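Local coordinates for LbaCas13a H328A (C2c2) (Lachnospiraceae bacterium NK4A179, PDB 5WLH), which binds a precursor CRISPR RNA and, as a Cas13a enzyme, probably uses the guide it carries to recognise and cleave RNA targets, at residues K17-A22 and Y57-L62; Q33-L37 and I243-N247; K685-A689 and T1080-F1084. All coordinates share one frame; numbering follows the deposited sequence.

Contact 1 of 3, residues K17-A22 and Y57-L62; sequences KLTVNA and YIESRL. With nucleotides of chain B.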
loop_
_atom_site.group_PDB
_atom_site.type_symbol
_atom_site.label_atom_id
_atom_site.label_comp_id
_atom_site.label_asym_id
_atom_site.label_seq_id
_atom_site.Cartn_x
_atom_site.Cartn_y
_atom_site.Cartn_z
ATOM N N LYS A 17 8.299 6.033 21.612
ATOM C CA LYS A 17 8.421 4.587 21.435
ATOM C C LYS A 17 9.627 4.044 22.207
ATOM O O LYS A 17 10.717 4.617 22.154
ATOM C CB LYS A 17 8.529 4.242 19.949
ATOM C CG LYS A 17 8.743 2.770 19.660
ATOM C CD LYS A 17 8.914 2.539 18.169
ATOM C CE LYS A 17 7.629 2.868 17.419
ATOM N NZ LYS A 17 7.877 3.166 15.976
ATOM N N LEU A 18 9.414 2.939 22.930
ATOM C CA LEU A 18 10.417 2.453 23.876
ATOM C C LEU A 18 11.738 2.135 23.183
ATOM O O LEU A 18 12.805 2.574 23.628
ATOM C CB LEU A 18 9.890 1.221 24.613
ATOM C CG LEU A 18 10.686 0.834 25.862
ATOM C CD1 LEU A 18 10.752 2.036 26.798
ATOM C CD2 LEU A 18 10.060 -0.346 26.559
ATOM N N THR A 19 11.686 1.369 22.094
ATOM C CA THR A 19 12.878 0.919 21.375
ATOM C C THR A 19 13.204 1.815 20.185
ATOM O O THR A 19 13.553 1.328 19.104
ATOM C CB THR A 19 12.694 -0.521 20.911
ATOM O OG1 THR A 19 11.650 -0.559 19.930
ATOM C CG2 THR A 19 12.321 -1.428 22.080
ATOM N N VAL A 20 13.101 3.134 20.356
ATOM C CA VAL A 20 13.297 4.052 19.239
ATOM C C VAL A 20 14.720 3.969 18.692
ATOM O O VAL A 20 14.944 4.193 17.497
ATOM C CB VAL A 20 12.925 5.485 19.677
ATOM C CG1 VAL A 20 13.866 5.971 20.772
ATOM C CG2 VAL A 20 12.914 6.437 18.486
ATOM N N ASN A 21 15.699 3.630 19.542
ATOM C CA ASN A 21 17.086 3.501 19.090
ATOM C C ASN A 21 17.265 2.304 18.165
ATOM O O ASN A 21 18.019 2.369 17.187
ATOM C CB ASN A 21 18.033 3.331 20.283
ATOM C CG ASN A 21 18.067 4.530 21.201
ATOM O OD1 ASN A 21 17.031 5.096 21.549
ATOM N ND2 ASN A 21 19.269 4.908 21.627
ATOM N N ALA A 22 16.599 1.199 18.476
ATOM C CA ALA A 22 16.986 -0.112 17.992
ATOM C C ALA A 22 15.917 -0.691 17.073
ATOM O O ALA A 22 14.788 -0.202 16.988
ATOM C CB ALA A 22 17.243 -1.046 19.178
ATOM N N TYR A 57 19.388 -2.189 27.969
ATOM C CA TYR A 57 18.856 -1.205 27.040
ATOM C C TYR A 57 17.405 -0.876 27.374
ATOM O O TYR A 57 17.012 0.298 27.384
ATOM C CB TYR A 57 18.984 -1.722 25.605
ATOM C CG TYR A 57 18.261 -0.863 24.619
ATOM C CD1 TYR A 57 18.867 0.252 24.067
ATOM C CD2 TYR A 57 16.949 -1.144 24.264
ATOM C CE1 TYR A 57 18.190 1.053 23.170
ATOM C CE2 TYR A 57 16.272 -0.357 23.377
ATOM C CZ TYR A 57 16.895 0.740 22.834
ATOM O OH TYR A 57 16.197 1.525 21.949
ATOM N N ILE A 58 16.594 -1.898 27.631
ATOM C CA ILE A 58 15.201 -1.660 27.998
ATOM C C ILE A 58 15.138 -0.879 29.306
ATOM O O ILE A 58 14.485 0.166 29.388
ATOM C CB ILE A 58 14.439 -2.993 28.086
ATOM C CG1 ILE A 58 14.370 -3.641 26.696
ATOM C CG2 ILE A 58 13.040 -2.786 28.661
ATOM C CD1 ILE A 58 13.673 -2.753 25.663
ATOM N N GLU A 59 15.863 -1.354 30.328
ATOM C CA GLU A 59 15.937 -0.640 31.607
ATOM C C GLU A 59 16.268 0.833 31.406
ATOM O O GLU A 59 15.592 1.716 31.944
ATOM C CB GLU A 59 16.991 -1.276 32.522
ATOM C CG GLU A 59 16.687 -2.671 33.040
ATOM C CD GLU A 59 17.826 -3.239 33.890
ATOM O OE1 GLU A 59 18.025 -2.754 35.026
ATOM O OE2 GLU A 59 18.526 -4.168 33.419
ATOM N N SER A 60 17.320 1.115 30.634
ATOM C CA SER A 60 17.752 2.496 30.450
ATOM C C SER A 60 16.680 3.333 29.758
ATOM O O SER A 60 16.469 4.497 30.115
ATOM C CB SER A 60 19.056 2.537 29.654
ATOM O OG SER A 60 19.108 3.715 28.869
ATOM N N ARG A 61 15.999 2.762 28.759
ATOM C CA ARG A 61 14.947 3.503 28.070
ATOM C C ARG A 61 13.768 3.779 28.993
ATOM O O ARG A 61 13.118 4.826 28.876
ATOM C CB ARG A 61 14.481 2.735 26.835
ATOM C CG ARG A 61 15.498 2.705 25.699
ATOM C CD ARG A 61 15.452 3.989 24.885
ATOM N NE ARG A 61 14.078 4.405 24.614
ATOM C CZ ARG A 61 13.617 5.640 24.788
ATOM N NH1 ARG A 61 12.345 5.919 24.515
ATOM N NH2 ARG A 61 14.424 6.596 25.238
ATOM N N LEU A 62 13.485 2.857 29.914
ATOM C CA LEU A 62 12.385 3.049 30.854
ATOM C C LEU A 62 12.689 4.176 31.833
ATOM O O LEU A 62 11.887 5.103 31.998
ATOM C CB LEU A 62 12.112 1.745 31.596
ATOM C CG LEU A 62 11.392 0.732 30.705
ATOM C CD1 LEU A 62 11.248 -0.601 31.405
ATOM C CD2 LEU A 62 10.025 1.291 30.278
ATOM P P G B 23 8.083 -0.980 21.302
ATOM O OP1 G B 23 9.317 -0.176 21.056
ATOM O OP2 G B 23 6.763 -0.331 21.202
ATOM O "O5'" G B 23 8.024 -2.233 20.329
ATOM C "C5'" G B 23 9.145 -3.095 20.227
ATOM C "C4'" G B 23 8.850 -4.234 19.295
ATOM O "O4'" G B 23 7.669 -4.948 19.722
ATOM C "C3'" G B 23 8.536 -3.846 17.871
ATOM O "O3'" G B 23 9.699 -3.511 17.135
ATOM C "C2'" G B 23 7.814 -5.078 17.350
ATOM O "O2'" G B 23 8.754 -6.112 17.070
ATOM C "C1'" G B 23 7.011 -5.490 18.586
ATOM N N9 G B 23 5.628 -4.977 18.566
ATOM C C8 G B 23 5.125 -3.885 19.237
ATOM N N7 G B 23 3.836 -3.718 19.025
ATOM C C5 G B 23 3.477 -4.786 18.190
ATOM C C6 G B 23 2.226 -5.144 17.624
ATOM O O6 G B 23 1.144 -4.560 17.780
ATOM N N1 G B 23 2.311 -6.299 16.835
ATOM C C2 G B 23 3.479 -7.000 16.605
ATOM N N2 G B 23 3.433 -8.094 15.825
ATOM N N3 G B 23 4.647 -6.669 17.135
ATOM C C4 G B 23 4.571 -5.558 17.893
#
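The guanidinium of Arg61 reaches from helix 51-64 to two successive backbone carbonyls of the loop 17-22. NE points almost straight at Leu18 O, which meets the guanidinium at its edge; the modelled 2.4 Å is too short for a relaxed hydrogen bond, and that length is doubtful. NH1 donates to Lys17 O at 3.1 Å, coming from above the carbonyl plane. Bends at chi2 (-81°) and chi3 (-44°) curl the chain back to these oxygens, while Val20 CG1 lies over one guanidinium face. Both carbonyls belong to a type I beta turn, Lys17 to Val20, which also presents itself to the bound RNA: Thr19 N donates to OP1 of G23 of chain B at 3.0 Å, and Thr19 OG1 to the same OP1 at 2.6 Å. Threonine suits a phosphate because its hydroxyl adds a second grip beside the amide. Asn21 crosses Tyr57 obliquely, amide and ring planes 74° apart, with its CB near the ring plane 3.1 Å from Tyr57 OH; that hydroxyl also accepts a weak hydrogen bond from Asn21 N. On the apolar flank, Leu18 CD1 packs 3.6 Å from Leu62 CD2, and Leu18 also touches Val239 of helix 233-244.

Contact 2 of 3, residues Q33-L37 and I243-N247; sequences QEGIL and IKNMN. With nucleotides of chain B.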
loop_
_atom_site.group_PDB
_atom_site.type_symbol
_atom_site.label_atom_id
_atom_site.label_comp_id
_atom_site.label_asym_id
_atom_site.label_seq_id
_atom_site.Cartn_x
_atom_site.Cartn_y
_atom_site.Cartn_z
ATOM N N GLN A 33 14.097 -20.151 18.160
ATOM C CA GLN A 33 14.099 -18.787 17.677
ATOM C C GLN A 33 14.340 -17.816 18.823
ATOM O O GLN A 33 14.240 -18.155 20.007
ATOM C CB GLN A 33 12.792 -18.483 16.943
ATOM C CG GLN A 33 12.690 -19.201 15.609
ATOM C CD GLN A 33 12.022 -20.559 15.727
ATOM O OE1 GLN A 33 11.064 -20.727 16.476
ATOM N NE2 GLN A 33 12.543 -21.536 15.008
ATOM N N GLU A 34 14.684 -16.593 18.450
ATOM C CA GLU A 34 14.905 -15.557 19.442
ATOM C C GLU A 34 14.541 -14.217 18.833
ATOM O O GLU A 34 14.937 -13.918 17.699
ATOM C CB GLU A 34 16.365 -15.561 19.907
ATOM C CG GLU A 34 16.732 -14.436 20.861
ATOM C CD GLU A 34 18.195 -14.479 21.245
ATOM O OE1 GLU A 34 18.860 -15.479 20.892
ATOM O OE2 GLU A 34 18.687 -13.516 21.878
ATOM N N GLY A 35 13.781 -13.417 19.577
ATOM C CA GLY A 35 13.635 -12.017 19.226
ATOM C C GLY A 35 14.863 -11.263 19.698
ATOM O O GLY A 35 15.263 -11.375 20.861
ATOM N N ILE A 36 15.480 -10.509 18.792
ATOM C CA ILE A 36 16.674 -9.742 19.115
ATOM C C ILE A 36 16.403 -8.261 18.953
ATOM O O ILE A 36 15.539 -7.835 18.178
ATOM C CB ILE A 36 17.889 -10.145 18.249
ATOM C CG1 ILE A 36 17.607 -9.865 16.763
ATOM C CG2 ILE A 36 18.245 -11.564 18.516
ATOM C CD1 ILE A 36 18.877 -9.712 15.907
ATOM N N LEU A 37 17.157 -7.471 19.709
ATOM C CA LEU A 37 17.282 -6.041 19.497
ATOM C C LEU A 37 18.620 -5.770 18.841
ATOM O O LEU A 37 19.637 -6.358 19.224
ATOM C CB LEU A 37 17.222 -5.261 20.818
ATOM C CG LEU A 37 15.899 -5.055 21.532
ATOM C CD1 LEU A 37 16.131 -4.051 22.673
ATOM C CD2 LEU A 37 14.891 -4.508 20.546
ATOM N N ILE A 243 10.213 -9.382 24.182
ATOM C CA ILE A 243 10.963 -9.237 22.937
ATOM C C ILE A 243 11.663 -10.538 22.599
ATOM O O ILE A 243 11.609 -11.025 21.460
ATOM C CB ILE A 243 11.979 -8.087 23.045
ATOM C CG1 ILE A 243 11.284 -6.721 23.047
ATOM C CG2 ILE A 243 13.015 -8.183 21.923
ATOM C CD1 ILE A 243 12.221 -5.572 23.412
ATOM N N LYS A 244 12.311 -11.139 23.599
ATOM C CA LYS A 244 13.114 -12.326 23.339
ATOM C C LYS A 244 12.255 -13.485 22.861
ATOM O O LYS A 244 12.726 -14.337 22.099
ATOM C CB LYS A 244 13.884 -12.715 24.597
ATOM C CG LYS A 244 15.050 -13.635 24.312
ATOM C CD LYS A 244 15.745 -14.044 25.600
ATOM C CE LYS A 244 16.909 -14.986 25.310
ATOM N NZ LYS A 244 17.385 -15.637 26.547
ATOM N N ASN A 245 10.993 -13.526 23.274
ATOM C CA ASN A 245 10.101 -14.604 22.898
ATOM C C ASN A 245 9.292 -14.311 21.643
ATOM O O ASN A 245 8.431 -15.116 21.287
ATOM C CB ASN A 245 9.167 -14.927 24.055
ATOM C CG ASN A 245 9.841 -15.789 25.086
ATOM O OD1 ASN A 245 9.930 -16.996 24.918
ATOM N ND2 ASN A 245 10.339 -15.177 26.140
ATOM N N MET A 246 9.550 -13.201 20.967
ATOM C CA MET A 246 8.852 -12.950 19.713
ATOM C C MET A 246 9.211 -14.027 18.687
ATOM O O MET A 246 10.236 -14.698 18.784
ATOM C CB MET A 246 9.180 -11.551 19.187
ATOM C CG MET A 246 8.373 -10.436 19.890
ATOM S SD MET A 246 8.589 -8.798 19.140
ATOM C CE MET A 246 10.370 -8.834 18.931
ATOM N N ASN A 247 8.323 -14.231 17.721
ATOM C CA ASN A 247 8.562 -15.267 16.729
ATOM C C ASN A 247 7.767 -14.934 15.479
ATOM O O ASN A 247 6.971 -13.994 15.451
ATOM C CB ASN A 247 8.190 -16.658 17.259
ATOM C CG ASN A 247 9.087 -17.744 16.702
ATOM O OD1 ASN A 247 9.618 -17.604 15.601
ATOM N ND2 ASN A 247 9.277 -18.824 17.460
ATOM P P C B 12 2.266 -15.589 19.861
ATOM O OP1 C B 12 2.685 -17.022 19.930
ATOM O OP2 C B 12 0.894 -15.140 20.215
ATOM O "O5'" C B 12 3.279 -14.704 20.703
ATOM C "C5'" C B 12 4.670 -14.953 20.635
ATOM C "C4'" C B 12 5.418 -13.983 21.505
ATOM O "O4'" C B 12 5.296 -12.647 20.957
ATOM C "C3'" C B 12 4.879 -13.832 22.924
ATOM O "O3'" C B 12 5.253 -14.883 23.804
ATOM C "C2'" C B 12 5.429 -12.479 23.319
ATOM O "O2'" C B 12 6.819 -12.579 23.567
ATOM C "C1'" C B 12 5.235 -11.704 22.022
ATOM N N1 C B 12 3.916 -11.036 22.028
ATOM C C2 C B 12 3.849 -9.847 22.759
ATOM O O2 C B 12 4.870 -9.407 23.315
ATOM N N3 C B 12 2.683 -9.191 22.820
ATOM C C4 C B 12 1.609 -9.701 22.211
ATOM N N4 C B 12 0.478 -8.999 22.331
ATOM C C5 C B 12 1.623 -10.931 21.466
ATOM C C6 C B 12 2.803 -11.572 21.427
ATOM P P G B 22 4.354 0.259 25.424
ATOM O OP1 G B 22 5.127 1.533 25.395
ATOM O OP2 G B 22 3.038 0.183 24.734
ATOM O "O5'" G B 22 5.286 -0.849 24.782
ATOM C "C5'" G B 22 6.522 -1.168 25.386
ATOM C "C4'" G B 22 7.071 -2.422 24.771
ATOM O "O4'" G B 22 6.186 -3.539 25.060
ATOM C "C3'" G B 22 7.138 -2.420 23.258
ATOM O "O3'" G B 22 8.218 -1.669 22.736
ATOM C "C2'" G B 22 7.195 -3.909 22.945
ATOM O "O2'" G B 22 8.473 -4.438 23.245
ATOM C "C1'" G B 22 6.205 -4.452 23.975
ATOM N N9 G B 22 4.861 -4.525 23.398
ATOM C C8 G B 22 3.782 -3.709 23.643
ATOM N N7 G B 22 2.728 -4.022 22.939
ATOM C C5 G B 22 3.162 -5.107 22.172
ATOM C C6 G B 22 2.476 -5.892 21.217
ATOM O O6 G B 22 1.315 -5.779 20.848
ATOM N N1 G B 22 3.284 -6.900 20.683
ATOM C C2 G B 22 4.588 -7.126 21.012
ATOM N N2 G B 22 5.187 -8.140 20.370
ATOM N N3 G B 22 5.247 -6.399 21.899
ATOM C C4 G B 22 4.472 -5.423 22.425
ATOM P P G B 23 8.083 -0.980 21.302
ATOM O OP1 G B 23 9.317 -0.176 21.056
ATOM O OP2 G B 23 6.763 -0.331 21.202
ATOM O "O5'" G B 23 8.024 -2.233 20.329
ATOM C "C5'" G B 23 9.145 -3.095 20.227
ATOM C "C4'" G B 23 8.850 -4.234 19.295
ATOM O "O4'" G B 23 7.669 -4.948 19.722
ATOM C "C3'" G B 23 8.536 -3.846 17.871
ATOM O "O3'" G B 23 9.699 -3.511 17.135
ATOM C "C2'" G B 23 7.814 -5.078 17.350
ATOM O "O2'" G B 23 8.754 -6.112 17.070
ATOM C "C1'" G B 23 7.011 -5.490 18.586
ATOM N N9 G B 23 5.628 -4.977 18.566
ATOM C C8 G B 23 5.125 -3.885 19.237
ATOM N N7 G B 23 3.836 -3.718 19.025
ATOM C C5 G B 23 3.477 -4.786 18.190
ATOM C C6 G B 23 2.226 -5.144 17.624
ATOM O O6 G B 23 1.144 -4.560 17.780
ATOM N N1 G B 23 2.311 -6.299 16.835
ATOM C C2 G B 23 3.479 -7.000 16.605
ATOM N N2 G B 23 3.433 -8.094 15.825
ATOM N N3 G B 23 4.647 -6.669 17.135
ATOM C C4 G B 23 4.571 -5.558 17.893
#
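Gly35 lies against Lys244 where strand 33-39, one half of a two-stranded antiparallel beta hairpin with strand 22-28, passes the C-terminal end of helix 233-244. Backbone interactions carry the middle of the contact. Gly35 N donates to Lys244 O at 2.9 Å, using a carbonyl near the helix end. Two CA-H...O contacts flank this bond: Gly35 CA lies 3.2 Å from Ile243 O, and Lys244 CA lies 3.4 Å from Gly35 O. Such closeness explains the glycine, since a CB here would run into Ile243 O, which also accepts a hydrogen bond from Met246 N.

The polar side chains meet beyond the helix end. Asn247 ND2 donates to Gln33 OE1 at 2.8 Å, nearly straight at 173°, with the oxygen in the plane of the Asn247 amide. The two amide planes are turned 45° apart. Ser28 OG holds Gln33 NE2 and Gln251 NE2 holds Asn247 OD1, so each amide's oxygen and nitrogen both have a partner, which fixes the flip of both groups.

Apolar contacts are few. Leu37 and Ile243 cross at about a right angle, CD2 of the leucine 4.1 Å from CD1 of the isoleucine. Glu34 and Lys244 touch through their aliphatic parts, CG to CG at 3.9 Å; their charged ends do not pair, and Glu34 instead makes a salt bridge with Arg48.

The far side of segment 243-247 packs against the bound RNA. The flexible, unbranched Met246 lays its sulfur against minor-groove atoms: Met246 SD lies 3.7 Å from N2 of G22 of chain B, and the same sulfur lies 3.4 Å from O2' of G23 of chain B.

Contact 3 of 3, residues K685-A689 and T1080-F1084; sequences KNFPA and TKGIF. With nucleotides of chain B.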
loop_
_atom_site.group_PDB
_atom_site.type_symbol
_atom_site.label_atom_id
_atom_site.label_comp_id
_atom_site.label_asym_id
_atom_site.label_seq_id
_atom_site.Cartn_x
_atom_site.Cartn_y
_atom_site.Cartn_z
ATOM N N LYS A 685 7.629 26.330 -8.059
ATOM C CA LYS A 685 7.114 27.663 -7.761
ATOM C C LYS A 685 8.205 28.593 -7.236
ATOM O O LYS A 685 8.187 29.792 -7.529
ATOM C CB LYS A 685 5.962 27.561 -6.762
ATOM C CG LYS A 685 5.644 28.861 -6.046
ATOM C CD LYS A 685 4.746 28.635 -4.836
ATOM C CE LYS A 685 4.435 29.961 -4.147
ATOM N NZ LYS A 685 4.057 31.012 -5.135
ATOM N N ASN A 686 9.169 28.070 -6.479
ATOM C CA ASN A 686 10.230 28.889 -5.897
ATOM C C ASN A 686 11.462 29.009 -6.790
ATOM O O ASN A 686 12.382 29.762 -6.448
ATOM C CB ASN A 686 10.657 28.329 -4.539
ATOM C CG ASN A 686 9.494 28.142 -3.595
ATOM O OD1 ASN A 686 8.469 28.821 -3.718
ATOM N ND2 ASN A 686 9.650 27.228 -2.630
ATOM N N PHE A 687 11.484 28.302 -7.920
ATOM C CA PHE A 687 12.703 28.179 -8.723
ATOM C C PHE A 687 13.210 29.515 -9.266
ATOM O O PHE A 687 14.408 29.800 -9.101
ATOM C CB PHE A 687 12.448 27.166 -9.846
ATOM C CG PHE A 687 13.677 26.779 -10.615
ATOM C CD1 PHE A 687 14.726 26.132 -9.988
ATOM C CD2 PHE A 687 13.764 27.037 -11.975
ATOM C CE1 PHE A 687 15.848 25.768 -10.698
ATOM C CE2 PHE A 687 14.898 26.672 -12.693
ATOM C CZ PHE A 687 15.930 26.038 -12.048
ATOM N N PRO A 688 12.400 30.360 -9.915
ATOM C CA PRO A 688 12.971 31.605 -10.460
ATOM C C PRO A 688 13.618 32.464 -9.393
ATOM O O PRO A 688 14.748 32.933 -9.576
ATOM C CB PRO A 688 11.759 32.289 -11.103
ATOM C CG PRO A 688 10.842 31.133 -11.459
ATOM C CD PRO A 688 10.977 30.220 -10.282
ATOM N N ALA A 689 12.947 32.641 -8.253
ATOM C CA ALA A 689 13.551 33.386 -7.154
ATOM C C ALA A 689 14.834 32.721 -6.668
ATOM O O ALA A 689 15.796 33.405 -6.290
ATOM C CB ALA A 689 12.548 33.534 -6.009
ATOM N N THR A 1080 6.907 35.399 -13.495
ATOM C CA THR A 1080 8.106 34.682 -13.076
ATOM C C THR A 1080 8.698 35.248 -11.795
ATOM O O THR A 1080 9.845 34.931 -11.460
ATOM C CB THR A 1080 9.156 34.682 -14.190
ATOM O OG1 THR A 1080 9.322 36.011 -14.699
ATOM C CG2 THR A 1080 8.734 33.740 -15.316
ATOM N N LYS A 1081 7.945 36.088 -11.081
ATOM C CA LYS A 1081 8.322 36.440 -9.719
ATOM C C LYS A 1081 8.350 35.205 -8.829
ATOM O O LYS A 1081 9.106 35.159 -7.852
ATOM C CB LYS A 1081 7.357 37.490 -9.169
ATOM C CG LYS A 1081 7.742 38.041 -7.809
ATOM C CD LYS A 1081 7.275 39.480 -7.625
ATOM C CE LYS A 1081 5.762 39.610 -7.733
ATOM N NZ LYS A 1081 5.310 41.010 -7.470
ATOM N N GLY A 1082 7.546 34.193 -9.155
ATOM C CA GLY A 1082 7.551 32.933 -8.438
ATOM C C GLY A 1082 6.903 33.009 -7.071
ATOM O O GLY A 1082 5.959 32.270 -6.774
ATOM N N ILE A 1083 7.420 33.894 -6.224
ATOM C CA ILE A 1083 6.889 34.139 -4.889
ATOM C C ILE A 1083 6.456 35.599 -4.842
ATOM O O ILE A 1083 7.279 36.502 -5.033
ATOM C CB ILE A 1083 7.926 33.821 -3.799
ATOM C CG1 ILE A 1083 8.876 32.717 -4.275
ATOM C CG2 ILE A 1083 7.243 33.392 -2.519
ATOM C CD1 ILE A 1083 9.992 32.407 -3.299
ATOM N N PHE A 1084 5.172 35.830 -4.596
ATOM C CA PHE A 1084 4.543 37.111 -4.883
ATOM C C PHE A 1084 4.359 37.952 -3.625
ATOM O O PHE A 1084 4.525 37.490 -2.494
ATOM C CB PHE A 1084 3.197 36.886 -5.580
ATOM C CG PHE A 1084 3.256 35.861 -6.674
ATOM C CD1 PHE A 1084 3.683 36.211 -7.945
ATOM C CD2 PHE A 1084 2.911 34.541 -6.427
ATOM C CE1 PHE A 1084 3.752 35.267 -8.954
ATOM C CE2 PHE A 1084 2.976 33.594 -7.429
ATOM C CZ PHE A 1084 3.400 33.956 -8.695
ATOM P P U B 42 6.674 25.290 -0.842
ATOM O OP1 U B 42 7.492 26.535 -0.830
ATOM O OP2 U B 42 7.318 23.991 -1.141
ATOM O "O5'" U B 42 5.975 25.148 0.578
ATOM C "C5'" U B 42 5.423 26.271 1.251
ATOM C "C4'" U B 42 4.711 25.824 2.499
ATOM O "O4'" U B 42 3.653 24.899 2.129
ATOM C "C3'" U B 42 5.560 25.035 3.489
ATOM O "O3'" U B 42 6.345 25.853 4.346
ATOM C "C2'" U B 42 4.525 24.190 4.220
ATOM O "O2'" U B 42 3.838 24.963 5.190
ATOM C "C1'" U B 42 3.553 23.868 3.090
ATOM N N1 U B 42 3.852 22.569 2.440
ATOM C C2 U B 42 3.467 21.417 3.107
ATOM O O2 U B 42 2.910 21.443 4.188
ATOM N N3 U B 42 3.750 20.233 2.472
ATOM C C4 U B 42 4.373 20.087 1.251
ATOM O O4 U B 42 4.566 18.959 0.797
ATOM C C5 U B 42 4.741 21.321 0.620
ATOM C C6 U B 42 4.473 22.489 1.219
HETATM O O HOH W 1 3.988 33.312 -3.311
#
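The extended side chain of Lys685 spans to Gly1082 and ends in a hydrogen bond from NZ to Gly1082 O at 2.8 Å, with the ammonium in the carbonyl plane. A turn at the last torsion (chi4 46°) brings NZ to this oxygen after an otherwise straight chain. NZ also donates to a water at 2.9 Å, and the same water accepts from Phe1084 N at 3.1 Å, so the lysine holds the loop backbone at two points. The ammonium sits obliquely beside the Phe1084 ring, 3.6 Å from CE2.

Ala689, Pro688 and Asn686 make the remaining first-shell contacts. Ala689 CB, short enough to let the loop come near, meets Ile1083 CD1 at 3.9 Å. Pro688 CB packs 3.3 Å from Thr1080 O; a proline lacks the amide proton that later turns of a helix would need, so it fits near the beginning of helix 687-692. Asn686 lies against Ile1083 through OD1 and turns its ND2 to the bound RNA, donating to OP1 of U42 of chain B at 2.9 Å and 172°.

Residues 1081-1083 form a classic gamma turn, closed by a hydrogen bond from Ile1083 N to Lys1081 O at 2.7 Å. Gly1082 at its centre has a positive phi of 74°, and a CB there would press on Lys685 O, which makes glycine the natural occupant.

Second-shell partners fix the first: Gln1090 OE1 accepts from Lys685 NZ, and Arg692 NH1 donates to Thr1080 O. Helix 709-732 packs on Pro688 and Thr1080 through Tyr717, while Phe1084 rests on helix 1087-1103, which follows the loop in the chain.

In the fold
Contacts 1 and 2 are neighbours, their centres 15 Å apart, and meet directly: Tyr57 and Ile58 of helix 51-64 pack on Leu37 of strand 33-39, and Ile58 on Ile243. Helix 233-244 lines both, so hairpin, helix 51-64 and helix 233-244 form one RNA-facing unit. Contact 3 stands apart, about 45 Å and 53 Å from them between centres, yet reaches the same RNA strand. Contact 2 is buried and relies on close backbone approach and a paired amide; contacts 1 and 3 are only partly buried, and in each a long basic side chain bonds loop backbone, Arg61 to two carbonyls and Lys685 to one. Those two also hydrogen-bond RNA phosphates, whereas contact 2 packs on sugars and bases.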